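Local coordinates for protein probable dehydrogenase (Bordetella bronchiseptica, PDB 3MOI) that probably catalyses an NAD(P)-dependent oxidation or reduction, as a putative dehydrogenase of the Gfo/Idh/MocA family with a Rossmann-fold nucleotide-binding domain, at residues L118-S123 against A358-A362; V142-L148 against L304-A310; L148-N152 against F300-L304. All blocks are in the same frame, centred on the assembly; numbering follows the deposited sequence.

Interaction 1 of 3, residues L118-S123 against A358-A362; sequences LVVGTS and ALRDA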
loop_
_atom_site.group_PDB
_atom_site.type_symbol
_atom_site.label_atom_id
_atom_site.label_comp_id
_atom_site.label_asym_id
_atom_site.label_seq_id
_atom_site.Cartn_x
_atom_site.Cartn_y
_atom_site.Cartn_z
ATOM N N LEU A 118 -26.414 18.536 -10.470
ATOM C CA LEU A 118 -26.315 17.587 -9.389
ATOM C C LEU A 118 -24.899 17.355 -9.049
ATOM O O LEU A 118 -24.142 17.122 -9.909
ATOM C CB LEU A 118 -26.865 16.189 -9.806
ATOM C CG LEU A 118 -26.717 15.120 -8.675
ATOM C CD1 LEU A 118 -27.996 14.158 -8.517
ATOM C CD2 LEU A 118 -25.479 14.327 -8.879
ATOM N N VAL A 119 -24.553 17.318 -7.780
ATOM C CA VAL A 119 -23.254 16.877 -7.333
ATOM C C VAL A 119 -23.441 15.769 -6.294
ATOM O O VAL A 119 -24.310 15.885 -5.429
ATOM C CB VAL A 119 -22.531 18.047 -6.595
ATOM C CG1 VAL A 119 -21.376 17.523 -5.620
ATOM C CG2 VAL A 119 -22.047 19.092 -7.563
ATOM N N VAL A 120 -22.562 14.769 -6.265
ATOM C CA VAL A 120 -22.533 13.825 -5.130
ATOM C C VAL A 120 -21.268 13.953 -4.284
ATOM O O VAL A 120 -20.220 13.948 -4.893
ATOM C CB VAL A 120 -22.722 12.361 -5.729
ATOM C CG1 VAL A 120 -22.755 12.319 -7.239
ATOM C CG2 VAL A 120 -21.775 11.321 -5.168
ATOM N N GLY A 121 -21.220 14.014 -2.945
ATOM C CA GLY A 121 -22.308 14.223 -1.968
ATOM C C GLY A 121 -21.674 14.565 -0.615
ATOM O O GLY A 121 -22.279 14.510 0.417
ATOM N N THR A 122 -20.450 15.046 -0.701
ATOM C CA THR A 122 -19.339 15.086 0.291
ATOM C C THR A 122 -18.518 13.813 0.257
ATOM O O THR A 122 -18.562 12.989 1.168
ATOM C CB THR A 122 -19.575 15.597 1.691
ATOM O OG1 THR A 122 -20.243 16.871 1.698
ATOM C CG2 THR A 122 -18.167 15.867 2.290
ATOM N N SER A 123 -17.785 13.633 -0.837
ATOM C CA SER A 123 -16.789 12.649 -0.781
ATOM C C SER A 123 -15.494 13.227 -0.203
ATOM O O SER A 123 -15.270 14.460 -0.117
ATOM C CB SER A 123 -16.592 11.954 -2.141
ATOM O OG SER A 123 -15.858 12.728 -3.038
ATOM N N ALA A 358 -20.408 20.655 -13.041
ATOM C CA ALA A 358 -20.013 19.755 -11.978
ATOM C C ALA A 358 -19.147 18.584 -12.518
ATOM O O ALA A 358 -19.428 18.045 -13.542
ATOM C CB ALA A 358 -21.233 19.239 -11.341
ATOM N N LEU A 359 -18.090 18.203 -11.825
ATOM C CA LEU A 359 -17.318 16.990 -12.136
ATOM C C LEU A 359 -18.052 15.727 -11.642
ATOM O O LEU A 359 -18.178 14.748 -12.385
ATOM C CB LEU A 359 -15.986 17.068 -11.436
ATOM C CG LEU A 359 -14.996 15.905 -11.615
ATOM C CD1 LEU A 359 -14.574 15.577 -13.101
ATOM C CD2 LEU A 359 -13.768 16.186 -10.666
ATOM N N ARG A 360 -18.493 15.753 -10.379
ATOM C CA ARG A 360 -19.111 14.622 -9.774
ATOM C C ARG A 360 -20.637 14.595 -9.990
ATOM O O ARG A 360 -21.466 14.685 -9.047
ATOM C CB ARG A 360 -18.775 14.575 -8.301
ATOM C CG ARG A 360 -17.251 14.523 -8.030
ATOM C CD ARG A 360 -16.895 14.768 -6.580
ATOM N NE ARG A 360 -15.456 15.022 -6.479
ATOM C CZ ARG A 360 -14.827 16.144 -6.850
ATOM N NH1 ARG A 360 -15.487 17.202 -7.315
ATOM N NH2 ARG A 360 -13.519 16.210 -6.723
ATOM N N ASP A 361 -21.011 14.424 -11.246
ATOM C CA ASP A 361 -22.409 14.477 -11.574
ATOM C C ASP A 361 -23.021 13.071 -11.409
ATOM O O ASP A 361 -22.434 12.165 -10.817
ATOM C CB ASP A 361 -22.564 15.008 -12.994
ATOM C CG ASP A 361 -22.211 13.973 -14.026
ATOM O OD1 ASP A 361 -21.290 13.145 -13.774
ATOM O OD2 ASP A 361 -22.917 13.952 -15.074
ATOM N N ALA A 362 -24.220 12.888 -11.927
ATOM C CA ALA A 362 -24.914 11.593 -11.727
ATOM C C ALA A 362 -24.159 10.490 -12.489
ATOM O O ALA A 362 -24.049 9.389 -11.958
ATOM C CB ALA A 362 -26.337 11.672 -12.084
#

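Interaction 2 of 3, residues V142-L148 against L304-A310; sequences VGRVSML and LVTCEHA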
loop_
_atom_site.group_PDB
_atom_site.type_symbol
_atom_site.label_atom_id
_atom_site.label_comp_id
_atom_site.label_asym_id
_atom_site.label_seq_id
_atom_site.Cartn_x
_atom_site.Cartn_y
_atom_site.Cartn_z
ATOM N N VAL A 142 5.485 18.048 -12.334
ATOM C CA VAL A 142 5.711 16.796 -11.660
ATOM C C VAL A 142 5.769 15.621 -12.620
ATOM O O VAL A 142 6.234 14.566 -12.235
ATOM C CB VAL A 142 4.576 16.669 -10.619
ATOM C CG1 VAL A 142 3.835 15.359 -10.699
ATOM C CG2 VAL A 142 5.075 17.096 -9.244
ATOM N N GLY A 143 5.307 15.817 -13.862
ATOM C CA GLY A 143 5.300 14.791 -14.941
ATOM C C GLY A 143 4.067 13.875 -14.859
ATOM O O GLY A 143 3.214 14.107 -14.032
ATOM N N ARG A 144 3.997 12.832 -15.697
ATOM C CA ARG A 144 2.890 11.852 -15.677
ATOM C C ARG A 144 2.782 10.956 -14.441
ATOM O O ARG A 144 3.796 10.489 -13.885
ATOM C CB ARG A 144 2.970 10.904 -16.863
ATOM C CG ARG A 144 2.806 11.603 -18.224
ATOM C CD ARG A 144 1.743 10.841 -19.099
ATOM N NE ARG A 144 2.070 10.799 -20.538
ATOM C CZ ARG A 144 1.569 9.902 -21.400
ATOM N NH1 ARG A 144 0.702 8.958 -20.987
ATOM N NH2 ARG A 144 1.925 9.954 -22.685
ATOM N N VAL A 145 1.542 10.691 -14.027
ATOM C CA VAL A 145 1.292 9.700 -13.025
ATOM C C VAL A 145 1.615 8.338 -13.593
ATOM O O VAL A 145 1.165 8.009 -14.670
ATOM C CB VAL A 145 -0.151 9.672 -12.605
ATOM C CG1 VAL A 145 -0.385 8.528 -11.568
ATOM C CG2 VAL A 145 -0.557 11.033 -12.046
ATOM N N SER A 146 2.412 7.563 -12.851
ATOM C CA SER A 146 2.685 6.167 -13.184
ATOM C C SER A 146 1.807 5.223 -12.371
ATOM O O SER A 146 1.315 4.238 -12.888
ATOM C CB SER A 146 4.159 5.811 -12.959
ATOM O OG SER A 146 4.401 4.442 -13.326
ATOM N N MET A 147 1.604 5.534 -11.110
ATOM C CA MET A 147 0.903 4.643 -10.227
ATOM C C MET A 147 0.477 5.399 -8.995
ATOM O O MET A 147 1.095 6.345 -8.664
ATOM C CB MET A 147 1.745 3.403 -9.874
ATOM C CG MET A 147 2.925 3.548 -8.836
ATOM S SD MET A 147 3.774 1.983 -8.451
ATOM C CE MET A 147 5.021 2.749 -7.441
ATOM N N LEU A 148 -0.624 5.020 -8.368
ATOM C CA LEU A 148 -1.017 5.561 -7.079
ATOM C C LEU A 148 -1.059 4.466 -6.048
ATOM O O LEU A 148 -1.362 3.338 -6.374
ATOM C CB LEU A 148 -2.433 6.110 -7.150
ATOM C CG LEU A 148 -2.655 7.488 -7.760
ATOM C CD1 LEU A 148 -2.740 7.296 -9.264
ATOM C CD2 LEU A 148 -3.883 8.040 -7.196
ATOM N N LEU A 304 -0.348 7.997 -1.879
ATOM C CA LEU A 304 0.974 8.237 -2.449
ATOM C C LEU A 304 0.994 8.187 -3.989
ATOM O O LEU A 304 0.836 7.126 -4.591
ATOM C CB LEU A 304 1.981 7.178 -1.882
ATOM C CG LEU A 304 2.294 7.262 -0.360
ATOM C CD1 LEU A 304 2.640 5.963 0.339
ATOM C CD2 LEU A 304 3.412 8.258 -0.152
ATOM N N VAL A 305 1.214 9.322 -4.636
ATOM C CA VAL A 305 1.042 9.386 -6.092
ATOM C C VAL A 305 2.396 9.407 -6.673
ATOM O O VAL A 305 3.111 10.346 -6.430
ATOM C CB VAL A 305 0.336 10.674 -6.483
ATOM C CG1 VAL A 305 0.161 10.790 -7.976
ATOM C CG2 VAL A 305 -0.940 10.766 -5.711
ATOM N N THR A 306 2.797 8.409 -7.430
ATOM C CA THR A 306 4.136 8.482 -7.883
ATOM C C THR A 306 4.194 8.907 -9.356
ATOM O O THR A 306 3.707 8.239 -10.274
ATOM C CB THR A 306 5.025 7.222 -7.419
ATOM O OG1 THR A 306 5.574 6.516 -8.517
ATOM C CG2 THR A 306 4.357 6.360 -6.508
ATOM N N CYS A 307 4.739 10.103 -9.563
ATOM C CA CYS A 307 4.908 10.645 -10.891
ATOM C C CYS A 307 6.349 10.574 -11.360
ATOM O O CYS A 307 7.215 10.228 -10.607
ATOM C CB CYS A 307 4.408 12.063 -10.931
ATOM S SG CYS A 307 2.881 12.311 -10.030
ATOM N N GLU A 308 6.571 10.878 -12.636
ATOM C CA GLU A 308 7.903 10.904 -13.234
ATOM C C GLU A 308 8.891 11.751 -12.398
ATOM O O GLU A 308 9.994 11.335 -12.156
ATOM C CB GLU A 308 7.860 11.505 -14.653
ATOM C CG GLU A 308 7.388 10.586 -15.779
ATOM C CD GLU A 308 6.911 11.341 -17.079
ATOM O OE1 GLU A 308 6.371 12.502 -17.040
ATOM O OE2 GLU A 308 7.078 10.702 -18.152
ATOM N N HIS A 309 8.493 12.937 -11.963
ATOM C CA HIS A 309 9.473 13.820 -11.319
ATOM C C HIS A 309 9.236 14.003 -9.815
ATOM O O HIS A 309 9.925 14.788 -9.175
ATOM C CB HIS A 309 9.597 15.168 -12.092
ATOM C CG HIS A 309 10.072 14.998 -13.516
ATOM N ND1 HIS A 309 9.378 15.488 -14.604
ATOM C CD2 HIS A 309 11.135 14.332 -14.023
ATOM C CE1 HIS A 309 10.005 15.145 -15.716
ATOM N NE2 HIS A 309 11.075 14.447 -15.388
ATOM N N ALA A 310 8.360 13.196 -9.226
ATOM C CA ALA A 310 8.063 13.342 -7.814
ATOM C C ALA A 310 7.118 12.269 -7.303
ATOM O O ALA A 310 6.380 11.699 -8.096
ATOM C CB ALA A 310 7.422 14.719 -7.570
#

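Interaction 3 of 3, residues L148-N152 against F300-L304; sequences LNCFN and FGVML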
loop_
_atom_site.group_PDB
_atom_site.type_symbol
_atom_site.label_atom_id
_atom_site.label_comp_id
_atom_site.label_asym_id
_atom_site.label_seq_id
_atom_site.Cartn_x
_atom_site.Cartn_y
_atom_site.Cartn_z
ATOM N N LEU A 148 -0.624 5.020 -8.368
ATOM C CA LEU A 148 -1.017 5.561 -7.079
ATOM C C LEU A 148 -1.059 4.466 -6.048
ATOM O O LEU A 148 -1.362 3.338 -6.374
ATOM C CB LEU A 148 -2.433 6.110 -7.150
ATOM C CG LEU A 148 -2.655 7.488 -7.760
ATOM C CD1 LEU A 148 -2.740 7.296 -9.264
ATOM C CD2 LEU A 148 -3.883 8.040 -7.196
ATOM N N ASN A 149 -0.847 4.814 -4.786
ATOM C CA ASN A 149 -1.004 3.850 -3.696
ATOM C C ASN A 149 -1.844 4.439 -2.585
ATOM O O ASN A 149 -1.455 5.384 -1.993
ATOM C CB ASN A 149 0.390 3.494 -3.206
ATOM C CG ASN A 149 0.406 2.369 -2.185
ATOM O OD1 ASN A 149 -0.595 1.698 -1.964
ATOM N ND2 ASN A 149 1.569 2.143 -1.571
ATOM N N CYS A 150 -3.025 3.923 -2.325
ATOM C CA CYS A 150 -3.876 4.457 -1.276
ATOM C C CYS A 150 -4.145 3.363 -0.290
ATOM O O CYS A 150 -4.555 2.291 -0.716
ATOM C CB CYS A 150 -5.247 4.897 -1.870
ATOM S SG CYS A 150 -4.993 6.016 -3.280
ATOM N N PHE A 151 -4.042 3.639 1.008
ATOM C CA PHE A 151 -4.545 2.683 1.991
ATOM C C PHE A 151 -5.132 3.407 3.183
ATOM O O PHE A 151 -4.827 4.558 3.422
ATOM C CB PHE A 151 -3.468 1.657 2.419
ATOM C CG PHE A 151 -2.235 2.296 2.981
ATOM C CD1 PHE A 151 -1.233 2.763 2.137
ATOM C CD2 PHE A 151 -2.115 2.520 4.357
ATOM C CE1 PHE A 151 -0.128 3.402 2.630
ATOM C CE2 PHE A 151 -1.006 3.184 4.878
ATOM C CZ PHE A 151 -0.002 3.621 4.019
ATOM N N ASN A 152 -6.019 2.738 3.908
ATOM C CA ASN A 152 -6.674 3.301 5.071
ATOM C C ASN A 152 -6.975 2.108 5.922
ATOM O O ASN A 152 -7.620 1.226 5.449
ATOM C CB ASN A 152 -7.953 3.991 4.658
ATOM C CG ASN A 152 -8.442 5.022 5.699
ATOM O OD1 ASN A 152 -7.850 5.158 6.755
ATOM N ND2 ASN A 152 -9.551 5.739 5.388
ATOM N N PHE A 300 -8.017 10.814 3.759
ATOM C CA PHE A 300 -8.590 9.469 3.903
ATOM C C PHE A 300 -7.499 8.417 3.777
ATOM O O PHE A 300 -7.082 8.035 2.675
ATOM C CB PHE A 300 -9.687 9.253 2.855
ATOM C CG PHE A 300 -10.570 8.093 3.146
ATOM C CD1 PHE A 300 -11.481 8.161 4.159
ATOM C CD2 PHE A 300 -10.516 6.951 2.364
ATOM C CE1 PHE A 300 -12.329 7.111 4.447
ATOM C CE2 PHE A 300 -11.344 5.869 2.641
ATOM C CZ PHE A 300 -12.265 5.952 3.709
ATOM N N GLY A 301 -7.017 7.951 4.905
ATOM C CA GLY A 301 -5.815 7.102 4.915
ATOM C C GLY A 301 -4.703 7.903 4.265
ATOM O O GLY A 301 -4.741 9.155 4.234
ATOM N N VAL A 302 -3.746 7.191 3.697
ATOM C CA VAL A 302 -2.698 7.839 2.980
ATOM C C VAL A 302 -2.781 7.567 1.513
ATOM O O VAL A 302 -3.286 6.565 1.091
ATOM C CB VAL A 302 -1.282 7.501 3.510
ATOM C CG1 VAL A 302 -1.305 6.966 4.993
ATOM C CG2 VAL A 302 -0.525 6.696 2.534
ATOM N N MET A 303 -2.270 8.493 0.727
ATOM C CA MET A 303 -2.418 8.458 -0.692
ATOM C C MET A 303 -1.105 8.927 -1.286
ATOM O O MET A 303 -0.791 10.103 -1.180
ATOM C CB MET A 303 -3.587 9.372 -1.085
ATOM C CG MET A 303 -5.011 8.782 -0.702
ATOM S SD MET A 303 -6.520 9.663 -1.298
ATOM C CE MET A 303 -5.754 10.670 -2.458
ATOM N N LEU A 304 -0.348 7.997 -1.879
ATOM C CA LEU A 304 0.974 8.237 -2.449
ATOM C C LEU A 304 0.994 8.187 -3.989
ATOM O O LEU A 304 0.836 7.126 -4.591
ATOM C CB LEU A 304 1.981 7.178 -1.882
ATOM C CG LEU A 304 2.294 7.262 -0.360
ATOM C CD1 LEU A 304 2.640 5.963 0.339
ATOM C CD2 LEU A 304 3.412 8.258 -0.152
#

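Interaction 1 of 3, residues L118-S123 against A358-A362
An edge strand of a Rossmann sheet still carries backbone groups to be satisfied, and a loop from far along the chain can meet them. Strand 118-120 is the last of the parallel sheet, bonded on its inner side to strand 90-93. At its start Leu-118 points toward the loop 358-362: its CD2 lies 4.2 Å from CB of Ala-362, while its carbonyl O accepts a CA-H...O contact from Asp-361 CA at 3.6 Å. Val-119 turns its CA-to-CB bond away, yet its CG2 reaches CB of Ala-358 at 3.9 Å, and its CA makes a second CA-H...O contact, 3.3 Å from the O of Arg-360. That same oxygen accepts the one hydrogen bond across the two segments, from the N of Val-120 at 3.0 Å. Arg-360 is also the centre of an inverse gamma turn. After the cis peptide preceding Gly-121 the chain swings off, and Ser-123 comes back to within 4.2 Å of the guanidinium, OG to NE of Arg-360; both groups hydrogen-bond to Ser-125, and Arg-360 also forms a salt bridge with Glu-347 of helix 340-352. Asp-361 N-caps helix 362-381 through the N of Trp-364. A single carbonyl, flanked by alanine and leucine contacts and backed by a buried, charge-paired arginine, thus fixes the loop between two C-terminal helices to the Rossmann sheet edge.

Interaction 2 of 3, residues V142-L148 against L304-A310
A classic beta bulge interrupts this antiparallel pairing: Ser-146 and Met-147 both face Thr-306, so the register shifts by one residue between the Val-145/Cys-307 and Leu-148/Val-305 pairs. The strands belong to the large mixed sheet of the C-terminal domain and run at 156° to each other, 4.8 Å apart at closest approach. Two bonds clasp the bulge, Ser-146 N to Thr-306 O at 3.0 Å and Met-147 O accepting from Thr-306 N at 2.9 Å. The CA-to-CB bond of Ser-146 points sideways to the pairing, and its OG hydrogen-bonds ND2 of Asn-213 of the second subunit. Val-145, Leu-148, Val-305 and Cys-307 share the face that helices 128-139 and 179-190 pack against, whereas Met-147 and Thr-306 occupy the other, with CE and CG2 3.8 Å apart.

Beyond the regular strand, the turn after Cys-307 is gripped by loop 142-144: His-309 N donates to Val-142 O at 2.8 Å and Glu-308 N to Arg-144 O at 3.1 Å. Gly-143 has positive phi, and a CB there would clash with Glu-308. Without one, the carboxylate can pass close by, and its OE1 accepts a hydrogen bond from the N of Arg-144 at 2.7 Å.

Interaction 3 of 3, residues L148-N152 against F300-L304
Phe-151, Val-302 and Leu-304 make an apolar cluster on one face of two strands paired almost exactly antiparallel, at 172°. CE1 of Phe-151 lies 3.3 Å from CG2 of Val-302 and 4.4 Å from CD1 of Leu-304, which sits at the ring's edge. The same ring meets Phe-151 of the second subunit, so the cluster reaches into the dimer interface. Asn-149, on this face too, turns to the partner through a hydrogen bond from ND2 to Tyr-153 OH of the second subunit. On the other face Cys-150 SG packs on Met-303 CG at 3.8 Å, where helices 128-139 and 179-190 supply further apolar neighbours to the methionine.

Between the two faces runs a regular ladder. Asn-149 and Leu-304 exchange both backbone hydrogen bonds, Asn-149 N to Leu-304 O at 2.9 Å and Leu-304 N to Asn-149 O at 2.8 Å; Phe-151 and Val-302 do likewise, with Phe-151 N to Val-302 O at 3.0 Å and Val-302 N to Phe-151 O at 2.9 Å. CA-H...O contacts fill the intervals, such as Cys-150 CA to Val-302 O at 3.2 Å. At the far end Gly-301, with positive phi, brings its CA to 3.1 Å from Phe-151 O, where a CB would clash. At the polar edge Asn-152 ND2 lies over one face of the Phe-300 ring, 3.2 Å from CZ. Such a sheet, helices on one face and a partner subunit on the other, is characteristic of the Gfo/Idh/MocA C-terminal domain.

How the interactions relate
Read from the N terminus, the chain first completes its parallel Rossmann sheet at strand 118-120, opening the widest loop, which interaction 1 closes only when residues 358-362 return. Within that span lie the other two, one inside the other: interaction 2 opens at 142-148 and closes at 304-310, and interaction 3, from 148-152 to 300-304, sits within it. None cross. Interactions 2 and 3 are successive parts of one pairing, strand 145-153 with strand 302-307, sharing Leu-148 and Leu-304, and both touch the second subunit. Interaction 1, its centre about 26 Å from that of interaction 2 and about 21 Å from that of interaction 3, touches neither and instead ties late C-terminal residues to the nucleotide-binding fold.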